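Local coordinates for protein SAHS4 (Ramazzottius varieornatus, PDB 5Z4G) that is of uncertain function but probably acts as a secreted, heat-soluble molecular shield during desiccation, and binds zinc, at residues A[28-33]-A[58-63]; A[35-40]-A[148-153]; A[89-94]-A[108-113]; A[102-107]-A[121-126]. All coordinates share one frame; numbering follows the deposited sequence. Where two conformers were deposited one is given.

Contact 1. Residues A[28-33]-A[58-63]; sequences WESIDG and KQKTLL
Lys60 NZ reaches across to the 28-33 segment and is held there by two short bonds. Lys60 NZ donates to Ser30 O at 2.8 Å, in the carbonyl plane, and meets Asp32 OD1 on the anti side of the carboxylate at 2.6 Å, a salt bridge. The lysine chain bends at chi2 (-71°) and extends from there to its tip. Glu29 OE1 would add a second salt bridge to the same ammonium, but this carboxylate has two conformers, so that link is doubtful. Ser30 holds OG between its backbone N and carbonyl carbon (chi1 61°), which points the hydroxyl oxygen at Thr61 N to accept an almost straight bond of 2.9 Å. Thr61 OG1 turns to Arg154 instead. Further along, Trp28 and Leu63 form an antiparallel hydrogen-bonded pair, with Trp28 N to Leu63 O 2.7 Å and Leu63 N to Trp28 O 2.8 Å, joining the first two strands of a fatty-acid-binding-protein-like barrel. The bond from Ser30 N to Thr61 O, 2.9 Å, carries this backbone pairing into the loop; beyond it the serine hydroxyl and the Lys60 ammonium extend the linking, and the nearby acidic groups should stabilise the lysine's positive charge.

Contact 2. Residues A[35-40]-A[148-153]; sequences PENWEA and NGVTGK
Pro35 lays its CB against Lys153 O, 3.3 Å away, while its CD sits over the rim of one face of the Trp38 ring. A type II turn runs from Pro35 to Trp38, closed by a bond from Trp38 N to Pro35 O. Within it, Glu36 forms a single antiparallel bridge with Lys153: Glu36 N donates to Lys153 O at 2.7 Å, and Lys153 N returns a bond to Glu36 O at 3.1 Å. Glu36 O also takes a CA-H...O contact from Gly152 CA at 3.2 Å. Asn37 follows, at the N-cap position of helix 38-44, but its side chain makes no capping bond. With CG anti to the backbone N (chi1 -151°), Asn37 ND2 points to Thr151 O at 2.9 Å; the oxygen lies in the amide plane, though the donor is tilted 28° from the carbonyl plane. Val150 CG1 comes up to Asn37 ND2 at 3.5 Å, the two side chains roughly perpendicular. Ala40, in the first turn of the helix, puts CB on Val150 CG1 at 4.0 Å. Thus the start of the helical lid of this fatty-acid-binding-protein-like fold is fixed to strand 150-159 mostly by backbone carbonyls accepting bonds, with one small apolar touch beyond.

Contact 3. Residues A[89-94]-A[108-113]; sequences TSFKMG and YVCTED
Tyr108 pushes its hydroxyl end into a hollow lined by Thr89 CG2, Ser90 O and Phe91 CB. Tyr108 OH is 3.7 Å from Thr89 CG2, and Phe91 CB meets the tyrosine ring at its edge, in plane. Two waters flank the hydroxyl: one joins Tyr108 OH to Thr89 OG1, the other bonds the OH and donates to Ser90 O. Next along, Cys110 is the bump over Phe91, a sulfur-aromatic contact with Cys110 SG 3.9 Å from the Phe91 ring centroid and 18° off the normal. The ring is presented by a chi1 of 63°. The short strands 89-91 and 108-113 run at 55° to each other, their axes no nearer than 9.2 Å: this is the gap between the fourth and fifth strands of a fatty-acid-binding-protein-like barrel, bridged by side chains and waters. A third water links Lys92 O and Cys110 N. Met93, bent at chi2, lays SD against Cys110 and sends CE to the edge of the Phe91 ring, with Met93 CE also 3.7 Å from Glu112 CG; Glu112 OE2 is salt-bridged to Lys22. Val109 CG1 rests on the backbone of Gly94, 3.6 Å from Gly94 C, and Gly94 N donates to Cys110 O at 2.8 Å.

Contact 4. Residues A[102-107]-A[121-126]; sequences DGVDLK and INIPSK
This is a surface contact within a beta hairpin, strands 104-113 and 116-123 of the fatty-acid-binding-protein-like barrel, taken at the open end of the hairpin, far from its turn. The axes of the short segments 104-107 and 121-123 run 150° apart and approach to 4.7 Å, as expected of antiparallel neighbours. Their pairing is fixed by Lys107 and Asn122, a hydrogen-bonded pair: Lys107 N donates to Asn122 O at 2.8 Å and Asn122 N returns a bond to Lys107 O at 2.8 Å, both nearly straight. The face that carries Leu106 is apolar, and a bound tetraethylene glycol comes within about 4 Å of that side chain, consistent with the barrel interior. Leu106 has CG anti to its own N (chi1 -180°), and Ile121 places CG2 likewise. The two side chains slant across each other, and Leu106 CG presses on Ile121 CG2 at 3.5 Å, tighter than a usual carbon contact. Two residues along each strand, Val104 CG1 touches Ile123 CG2 at 3.7 Å, and the aliphatic patch is bordered by Lys126, whose chain turns at chi4 to set NZ beside Val104 CG1. On the face carrying Lys107, its extended chain passes Pro124 at about a right angle. Asp105 lies on that side too, with OD1 bonded to Ser100 OG. Past Ile123 the backbone curls, and direct pairing gives way to a water that donates to Asp105 O at 2.7 Å and accepts from Ser125 N at 3.0 Å.

Overall arrangement
All four contacts reach one antiparallel sheet that curls into a barrel. Contact 1 joins strands 26-30 and 62-66; contact 2 sets the start of helix 38-44 on strand 150-159, the other neighbour of strand 26-30. Their centres lie 17 Å apart and their segments alternate along the chain. Contact 3, across the chain's centre from both, and contact 4 share strand 104-113; they too alternate, are 17 Å apart between centres, and touch where Tyr108 packs on Ile121. Both are nested inside the long loop that contact 2 closes. Contact 2 thus ties early to late chain and holds the helical region to the barrel, contact 3 spans the gap between the sheet's end strands, and contact 4 lies at the hairpin's open end.

Contact 1. Residues A[28-33]-A[58-63]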
# COMPACT_ATOMS: atom_id res chain seq x y z
N TRP A 28 4.62 -9.15 -4.06
CA TRP A 28 4.71 -9.33 -2.62
C TRP A 28 3.45 -10.00 -2.09
O TRP A 28 2.34 -9.68 -2.53
CB TRP A 28 4.84 -7.95 -1.94
CG TRP A 28 6.04 -7.18 -2.43
CD1 TRP A 28 6.07 -6.20 -3.40
CD2 TRP A 28 7.39 -7.34 -1.99
NE1 TRP A 28 7.36 -5.74 -3.57
CE2 TRP A 28 8.19 -6.41 -2.71
CE3 TRP A 28 8.00 -8.15 -1.00
CZ2 TRP A 28 9.58 -6.29 -2.49
CZ3 TRP A 28 9.39 -8.04 -0.79
CH2 TRP A 28 10.16 -7.11 -1.53
N GLU A 29 3.62 -10.94 -1.16
CA GLU A 29 2.50 -11.62 -0.51
C GLU A 29 2.52 -11.31 0.98
O GLU A 29 3.55 -11.48 1.63
CB GLU A 29 2.58 -13.13 -0.75
CG GLU A 29 1.50 -13.92 -0.02
CD GLU A 29 1.77 -15.42 -0.03
OE1 GLU A 29 1.45 -16.09 0.97
OE2 GLU A 29 2.32 -15.92 -1.03
N SER A 30 1.38 -10.87 1.51
CA SER A 30 1.28 -10.57 2.94
C SER A 30 1.57 -11.83 3.76
O SER A 30 1.14 -12.94 3.40
CB SER A 30 -0.09 -10.00 3.28
OG SER A 30 -1.13 -10.91 2.98
N ILE A 31 2.35 -11.66 4.83
CA ILE A 31 2.63 -12.79 5.72
C ILE A 31 1.38 -13.17 6.51
O ILE A 31 0.46 -12.36 6.62
CB ILE A 31 3.84 -12.53 6.64
CG1 ILE A 31 3.50 -11.48 7.71
CG2 ILE A 31 5.05 -12.14 5.81
CD1 ILE A 31 4.41 -11.53 8.93
N ASP A 32 1.34 -14.39 7.04
CA ASP A 32 0.20 -14.83 7.85
C ASP A 32 -0.04 -13.91 9.04
O ASP A 32 0.91 -13.44 9.66
CB ASP A 32 0.42 -16.27 8.34
CG ASP A 32 0.10 -17.32 7.27
OD1 ASP A 32 -0.23 -16.97 6.11
OD2 ASP A 32 0.18 -18.52 7.59
N GLY A 33 -1.30 -13.64 9.33
CA GLY A 33 -1.67 -12.84 10.49
C GLY A 33 -2.04 -11.41 10.15
O GLY A 33 -2.08 -11.02 8.98
N LYS A 58 -7.64 -15.85 6.98
CA LYS A 58 -6.70 -16.46 6.03
C LYS A 58 -6.47 -15.64 4.76
O LYS A 58 -5.62 -16.01 3.94
CB LYS A 58 -7.13 -17.89 5.68
CG LYS A 58 -6.75 -18.93 6.73
CD LYS A 58 -6.97 -20.36 6.23
CE LYS A 58 -8.35 -20.89 6.59
NZ LYS A 58 -8.49 -22.33 6.25
N GLN A 59 -7.20 -14.54 4.60
CA GLN A 59 -7.17 -13.72 3.39
C GLN A 59 -5.80 -13.08 3.12
O GLN A 59 -5.30 -12.30 3.91
CB GLN A 59 -8.26 -12.64 3.42
CG GLN A 59 -8.36 -11.80 2.15
CD GLN A 59 -8.72 -12.63 0.93
OE1 GLN A 59 -9.80 -13.22 0.86
NE2 GLN A 59 -7.81 -12.68 -0.03
N LYS A 60 -5.20 -13.45 1.99
CA LYS A 60 -3.93 -12.86 1.55
C LYS A 60 -4.11 -11.59 0.74
O LYS A 60 -5.12 -11.42 0.05
CB LYS A 60 -3.12 -13.88 0.74
CG LYS A 60 -2.66 -15.09 1.54
CD LYS A 60 -1.56 -14.71 2.53
CE LYS A 60 -0.88 -15.94 3.09
NZ LYS A 60 0.20 -15.54 4.02
N THR A 61 -3.13 -10.70 0.84
CA THR A 61 -2.99 -9.57 -0.06
C THR A 61 -1.78 -9.82 -0.93
O THR A 61 -0.70 -10.16 -0.43
CB THR A 61 -2.76 -8.26 0.73
OG1 THR A 61 -3.84 -8.02 1.63
CG2 THR A 61 -2.60 -7.04 -0.19
N LEU A 62 -1.96 -9.64 -2.24
CA LEU A 62 -0.85 -9.61 -3.18
C LEU A 62 -0.65 -8.18 -3.65
O LEU A 62 -1.60 -7.49 -4.02
CB LEU A 62 -1.11 -10.54 -4.37
CG LEU A 62 -1.40 -12.01 -4.04
CD1 LEU A 62 -1.57 -12.81 -5.32
CD2 LEU A 62 -0.32 -12.63 -3.14
N LEU A 63 0.59 -7.73 -3.63
CA LEU A 63 0.93 -6.39 -4.05
C LEU A 63 2.01 -6.46 -5.12
O LEU A 63 3.00 -7.17 -4.95
CB LEU A 63 1.41 -5.63 -2.82
CG LEU A 63 2.00 -4.25 -2.90
CD1 LEU A 63 1.00 -3.29 -3.50
CD2 LEU A 63 2.35 -3.86 -1.47

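Contact 2. Residues A[35-40]-A[148-153]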
# COMPACT_ATOMS: atom_id res chain seq x y z
N PRO A 35 -1.64 -7.07 10.75
CA PRO A 35 -0.55 -6.11 10.94
C PRO A 35 -0.24 -5.87 12.42
O PRO A 35 -1.13 -6.00 13.27
CB PRO A 35 -1.11 -4.84 10.31
CG PRO A 35 -2.00 -5.35 9.23
CD PRO A 35 -2.68 -6.52 9.87
N GLU A 36 1.02 -5.56 12.72
CA GLU A 36 1.42 -5.09 14.05
C GLU A 36 0.59 -3.86 14.41
O GLU A 36 0.41 -2.96 13.58
CB GLU A 36 2.90 -4.75 14.08
CG GLU A 36 3.75 -5.70 14.92
CD GLU A 36 5.09 -5.10 15.32
OE1 GLU A 36 6.10 -5.83 15.27
OE2 GLU A 36 5.14 -3.90 15.69
N ASN A 37 0.06 -3.86 15.63
CA ASN A 37 -0.79 -2.77 16.16
C ASN A 37 -2.14 -2.60 15.42
O ASN A 37 -2.76 -1.54 15.49
CB ASN A 37 0.01 -1.45 16.21
CG ASN A 37 -0.46 -0.52 17.31
OD1 ASN A 37 -0.88 -0.96 18.38
ND2 ASN A 37 -0.38 0.78 17.05
N TRP A 38 -2.59 -3.66 14.74
CA TRP A 38 -3.83 -3.63 13.97
C TRP A 38 -5.07 -3.21 14.76
O TRP A 38 -5.85 -2.39 14.27
CB TRP A 38 -4.08 -4.98 13.29
CG TRP A 38 -5.25 -5.02 12.33
CD1 TRP A 38 -6.36 -5.81 12.43
CD2 TRP A 38 -5.43 -4.23 11.14
NE1 TRP A 38 -7.20 -5.58 11.37
CE2 TRP A 38 -6.66 -4.62 10.56
CE3 TRP A 38 -4.66 -3.23 10.50
CZ2 TRP A 38 -7.16 -4.04 9.38
CZ3 TRP A 38 -5.16 -2.65 9.32
CH2 TRP A 38 -6.39 -3.07 8.77
N GLU A 39 -5.23 -3.76 15.97
CA GLU A 39 -6.39 -3.45 16.81
C GLU A 39 -6.49 -1.95 17.08
O GLU A 39 -7.55 -1.36 16.87
CB GLU A 39 -6.38 -4.24 18.13
CG GLU A 39 -7.75 -4.30 18.80
CD GLU A 39 -7.72 -4.71 20.27
OE1 GLU A 39 -8.58 -5.52 20.66
OE2 GLU A 39 -6.86 -4.23 21.03
N ALA A 40 -5.38 -1.35 17.51
CA ALA A 40 -5.31 0.09 17.78
C ALA A 40 -5.54 0.94 16.52
O ALA A 40 -6.22 1.97 16.60
CB ALA A 40 -3.98 0.45 18.43
N ASN A 148 -4.52 9.23 11.76
CA ASN A 148 -5.11 9.74 13.02
C ASN A 148 -4.21 9.43 14.22
O ASN A 148 -4.69 9.10 15.32
CB ASN A 148 -6.53 9.17 13.24
CG ASN A 148 -7.56 9.75 12.28
OD1 ASN A 148 -7.33 10.74 11.60
ND2 ASN A 148 -8.72 9.10 12.24
N GLY A 149 -2.90 9.51 13.97
CA GLY A 149 -1.90 9.33 15.02
C GLY A 149 -1.48 7.91 15.37
O GLY A 149 -0.60 7.74 16.22
N VAL A 150 -2.09 6.90 14.75
CA VAL A 150 -1.75 5.50 15.07
C VAL A 150 -1.08 4.82 13.89
O VAL A 150 -1.51 4.99 12.74
CB VAL A 150 -2.95 4.70 15.62
CG1 VAL A 150 -2.61 3.24 15.85
CG2 VAL A 150 -3.40 5.30 16.95
N THR A 151 -0.02 4.08 14.19
CA THR A 151 0.78 3.39 13.20
C THR A 151 0.59 1.88 13.28
O THR A 151 0.68 1.28 14.36
CB THR A 151 2.27 3.75 13.39
OG1 THR A 151 2.43 5.15 13.22
CG2 THR A 151 3.14 3.05 12.36
N GLY A 152 0.31 1.29 12.13
CA GLY A 152 0.34 -0.16 11.95
C GLY A 152 1.47 -0.56 11.03
O GLY A 152 1.98 0.26 10.28
N LYS A 153 1.89 -1.82 11.10
CA LYS A 153 2.97 -2.31 10.24
C LYS A 153 2.61 -3.68 9.73
O LYS A 153 2.22 -4.56 10.49
CB LYS A 153 4.31 -2.36 10.99
CG LYS A 153 4.77 -1.04 11.60
CD LYS A 153 5.95 -1.22 12.53
CE LYS A 153 6.32 0.10 13.20
NZ LYS A 153 7.69 0.06 13.79

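Contact 3. Residues A[89-94]-A[108-113]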
# COMPACT_ATOMS: atom_id res chain seq x y z
N THR A 89 -3.59 0.43 -11.17
CA THR A 89 -3.43 1.80 -11.62
C THR A 89 -1.97 2.11 -11.98
O THR A 89 -1.09 1.25 -11.87
CB THR A 89 -4.05 2.82 -10.61
OG1 THR A 89 -4.30 4.06 -11.27
CG2 THR A 89 -3.17 3.05 -9.38
N SER A 90 -1.76 3.34 -12.44
CA SER A 90 -0.43 3.84 -12.75
C SER A 90 -0.26 5.18 -12.05
O SER A 90 -1.24 5.85 -11.75
CB SER A 90 -0.25 3.99 -14.26
OG SER A 90 -1.29 4.76 -14.81
N PHE A 91 0.99 5.53 -11.77
CA PHE A 91 1.28 6.81 -11.11
C PHE A 91 2.64 7.34 -11.53
O PHE A 91 3.52 6.58 -11.95
CB PHE A 91 1.16 6.69 -9.57
CG PHE A 91 2.15 5.73 -8.94
CD1 PHE A 91 3.41 6.18 -8.50
CD2 PHE A 91 1.83 4.38 -8.76
CE1 PHE A 91 4.32 5.30 -7.91
CE2 PHE A 91 2.74 3.50 -8.18
CZ PHE A 91 3.98 3.96 -7.74
N LYS A 92 2.79 8.64 -11.40
CA LYS A 92 4.07 9.31 -11.60
C LYS A 92 4.45 9.92 -10.27
O LYS A 92 3.60 10.49 -9.59
CB LYS A 92 3.98 10.38 -12.69
CG LYS A 92 3.60 9.82 -14.05
CD LYS A 92 3.58 10.86 -15.15
CE LYS A 92 3.06 10.23 -16.43
NZ LYS A 92 3.19 11.10 -17.62
N MET A 93 5.73 9.81 -9.90
CA MET A 93 6.21 10.41 -8.65
C MET A 93 5.88 11.90 -8.57
O MET A 93 6.12 12.65 -9.51
CB MET A 93 7.71 10.19 -8.46
CG MET A 93 8.11 8.74 -8.37
SD MET A 93 7.39 7.89 -6.95
CE MET A 93 7.97 6.23 -7.32
N GLY A 94 5.32 12.29 -7.44
CA GLY A 94 4.98 13.69 -7.17
C GLY A 94 3.72 14.24 -7.83
O GLY A 94 3.41 15.42 -7.68
N TYR A 108 -4.15 10.63 -3.71
CA TYR A 108 -2.83 10.21 -3.26
C TYR A 108 -1.69 10.79 -4.08
O TYR A 108 -1.87 11.14 -5.25
CB TYR A 108 -2.72 8.67 -3.23
CG TYR A 108 -2.61 8.06 -4.61
CD1 TYR A 108 -3.75 7.76 -5.36
CD2 TYR A 108 -1.35 7.82 -5.18
CE1 TYR A 108 -3.65 7.23 -6.63
CE2 TYR A 108 -1.23 7.29 -6.46
CZ TYR A 108 -2.38 6.99 -7.17
OH TYR A 108 -2.27 6.46 -8.42
N VAL A 109 -0.51 10.89 -3.46
CA VAL A 109 0.73 11.26 -4.15
C VAL A 109 1.84 10.32 -3.67
O VAL A 109 2.01 10.14 -2.46
CB VAL A 109 1.16 12.72 -3.87
CG1 VAL A 109 2.41 13.06 -4.68
CG2 VAL A 109 0.05 13.70 -4.19
N CYS A 110 2.57 9.75 -4.62
CA CYS A 110 3.72 8.89 -4.31
C CYS A 110 5.02 9.65 -4.49
O CYS A 110 5.18 10.38 -5.46
CB CYS A 110 3.75 7.67 -5.22
SG CYS A 110 2.37 6.56 -4.94
N THR A 111 5.93 9.48 -3.53
CA THR A 111 7.27 10.06 -3.62
C THR A 111 8.28 9.03 -3.14
O THR A 111 7.90 7.95 -2.64
CB THR A 111 7.41 11.34 -2.77
OG1 THR A 111 7.00 11.08 -1.43
CG2 THR A 111 6.59 12.51 -3.36
N GLU A 112 9.56 9.36 -3.28
CA GLU A 112 10.65 8.51 -2.83
C GLU A 112 11.54 9.21 -1.83
O GLU A 112 11.79 10.41 -1.97
CB GLU A 112 11.48 8.05 -4.02
CG GLU A 112 10.70 7.21 -5.02
CD GLU A 112 11.52 6.86 -6.23
OE1 GLU A 112 11.60 7.70 -7.16
OE2 GLU A 112 12.09 5.75 -6.27
N ASP A 113 11.99 8.47 -0.83
CA ASP A 113 13.03 8.95 0.06
C ASP A 113 14.10 7.87 0.04
O ASP A 113 13.98 6.84 0.72
CB ASP A 113 12.50 9.19 1.47
CG ASP A 113 13.56 9.75 2.42
OD1 ASP A 113 14.71 9.99 1.98
OD2 ASP A 113 13.26 9.94 3.61
O HOH W 1 -4.55 6.32 -9.82
O HOH W 2 -1.71 8.38 -10.43
O HOH W 3 2.04 9.73 -7.35

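Contact 4. Residues A[102-107]-A[121-126]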
# COMPACT_ATOMS: atom_id res chain seq x y z
N ASP A 102 -16.29 1.91 -3.56
CA ASP A 102 -17.66 2.00 -3.04
C ASP A 102 -18.08 3.46 -2.81
O ASP A 102 -18.58 3.81 -1.74
CB ASP A 102 -17.83 1.15 -1.75
CG ASP A 102 -17.65 -0.35 -1.99
OD1 ASP A 102 -17.95 -0.84 -3.10
OD2 ASP A 102 -17.23 -1.04 -1.04
N GLY A 103 -17.84 4.29 -3.82
CA GLY A 103 -18.22 5.71 -3.80
C GLY A 103 -17.47 6.61 -2.84
O GLY A 103 -17.97 7.69 -2.50
N VAL A 104 -16.29 6.18 -2.39
CA VAL A 104 -15.44 6.98 -1.51
C VAL A 104 -14.16 7.33 -2.28
O VAL A 104 -13.41 6.43 -2.65
CB VAL A 104 -15.08 6.23 -0.20
CG1 VAL A 104 -14.18 7.08 0.69
CG2 VAL A 104 -16.33 5.81 0.57
N ASP A 105 -13.94 8.62 -2.52
CA ASP A 105 -12.75 9.10 -3.25
C ASP A 105 -11.54 9.21 -2.34
O ASP A 105 -11.62 9.67 -1.20
CB ASP A 105 -13.01 10.46 -3.91
CG ASP A 105 -13.87 10.37 -5.16
OD1 ASP A 105 -14.32 9.26 -5.55
OD2 ASP A 105 -14.11 11.43 -5.78
N LEU A 106 -10.40 8.80 -2.90
CA LEU A 106 -9.13 8.80 -2.22
C LEU A 106 -8.17 9.54 -3.15
O LEU A 106 -8.04 9.19 -4.32
CB LEU A 106 -8.69 7.35 -2.00
CG LEU A 106 -7.40 6.94 -1.31
CD1 LEU A 106 -7.60 5.61 -0.61
CD2 LEU A 106 -6.24 6.88 -2.29
N LYS A 107 -7.51 10.58 -2.63
CA LYS A 107 -6.47 11.29 -3.36
C LYS A 107 -5.11 10.85 -2.83
O LYS A 107 -4.94 10.68 -1.62
CB LYS A 107 -6.63 12.80 -3.19
CG LYS A 107 -7.90 13.37 -3.81
CD LYS A 107 -7.96 14.88 -3.64
CE LYS A 107 -9.33 15.41 -4.03
NZ LYS A 107 -9.40 16.89 -3.92
N ILE A 121 -1.92 9.86 1.43
CA ILE A 121 -3.31 9.65 1.07
C ILE A 121 -4.21 10.64 1.82
O ILE A 121 -4.03 10.87 3.01
CB ILE A 121 -3.74 8.20 1.40
CG1 ILE A 121 -2.92 7.21 0.58
CG2 ILE A 121 -5.24 8.00 1.19
CD1 ILE A 121 -2.96 5.78 1.09
N ASN A 122 -5.18 11.21 1.11
CA ASN A 122 -6.24 12.01 1.72
C ASN A 122 -7.60 11.50 1.28
O ASN A 122 -7.83 11.25 0.09
CB ASN A 122 -6.06 13.50 1.37
CG ASN A 122 -6.93 14.42 2.22
OD1 ASN A 122 -7.26 14.12 3.37
ND2 ASN A 122 -7.27 15.57 1.66
N ILE A 123 -8.50 11.33 2.25
CA ILE A 123 -9.90 11.01 2.01
C ILE A 123 -10.70 12.24 2.47
O ILE A 123 -11.02 12.38 3.67
CB ILE A 123 -10.38 9.71 2.71
CG1 ILE A 123 -9.49 8.51 2.32
CG2 ILE A 123 -11.85 9.44 2.39
CD1 ILE A 123 -9.69 7.27 3.17
N PRO A 124 -11.00 13.16 1.54
CA PRO A 124 -11.67 14.42 1.89
C PRO A 124 -13.02 14.22 2.58
O PRO A 124 -13.32 14.94 3.53
CB PRO A 124 -11.83 15.12 0.54
CG PRO A 124 -10.71 14.60 -0.28
CD PRO A 124 -10.61 13.15 0.11
N SER A 125 -13.79 13.22 2.13
CA SER A 125 -15.13 12.95 2.69
C SER A 125 -15.12 12.55 4.17
O SER A 125 -16.10 12.78 4.88
CB SER A 125 -15.88 11.91 1.85
OG SER A 125 -15.17 10.68 1.80
N LYS A 126 -14.00 11.97 4.61
CA LYS A 126 -13.80 11.56 6.01
C LYS A 126 -12.89 12.51 6.79
O LYS A 126 -12.68 12.32 8.00
CB LYS A 126 -13.23 10.14 6.06
CG LYS A 126 -14.23 9.05 5.69
CD LYS A 126 -13.61 7.67 5.87
CE LYS A 126 -14.65 6.57 5.72
NZ LYS A 126 -15.11 6.39 4.31
O HOH W 4 -13.47 11.39 -0.22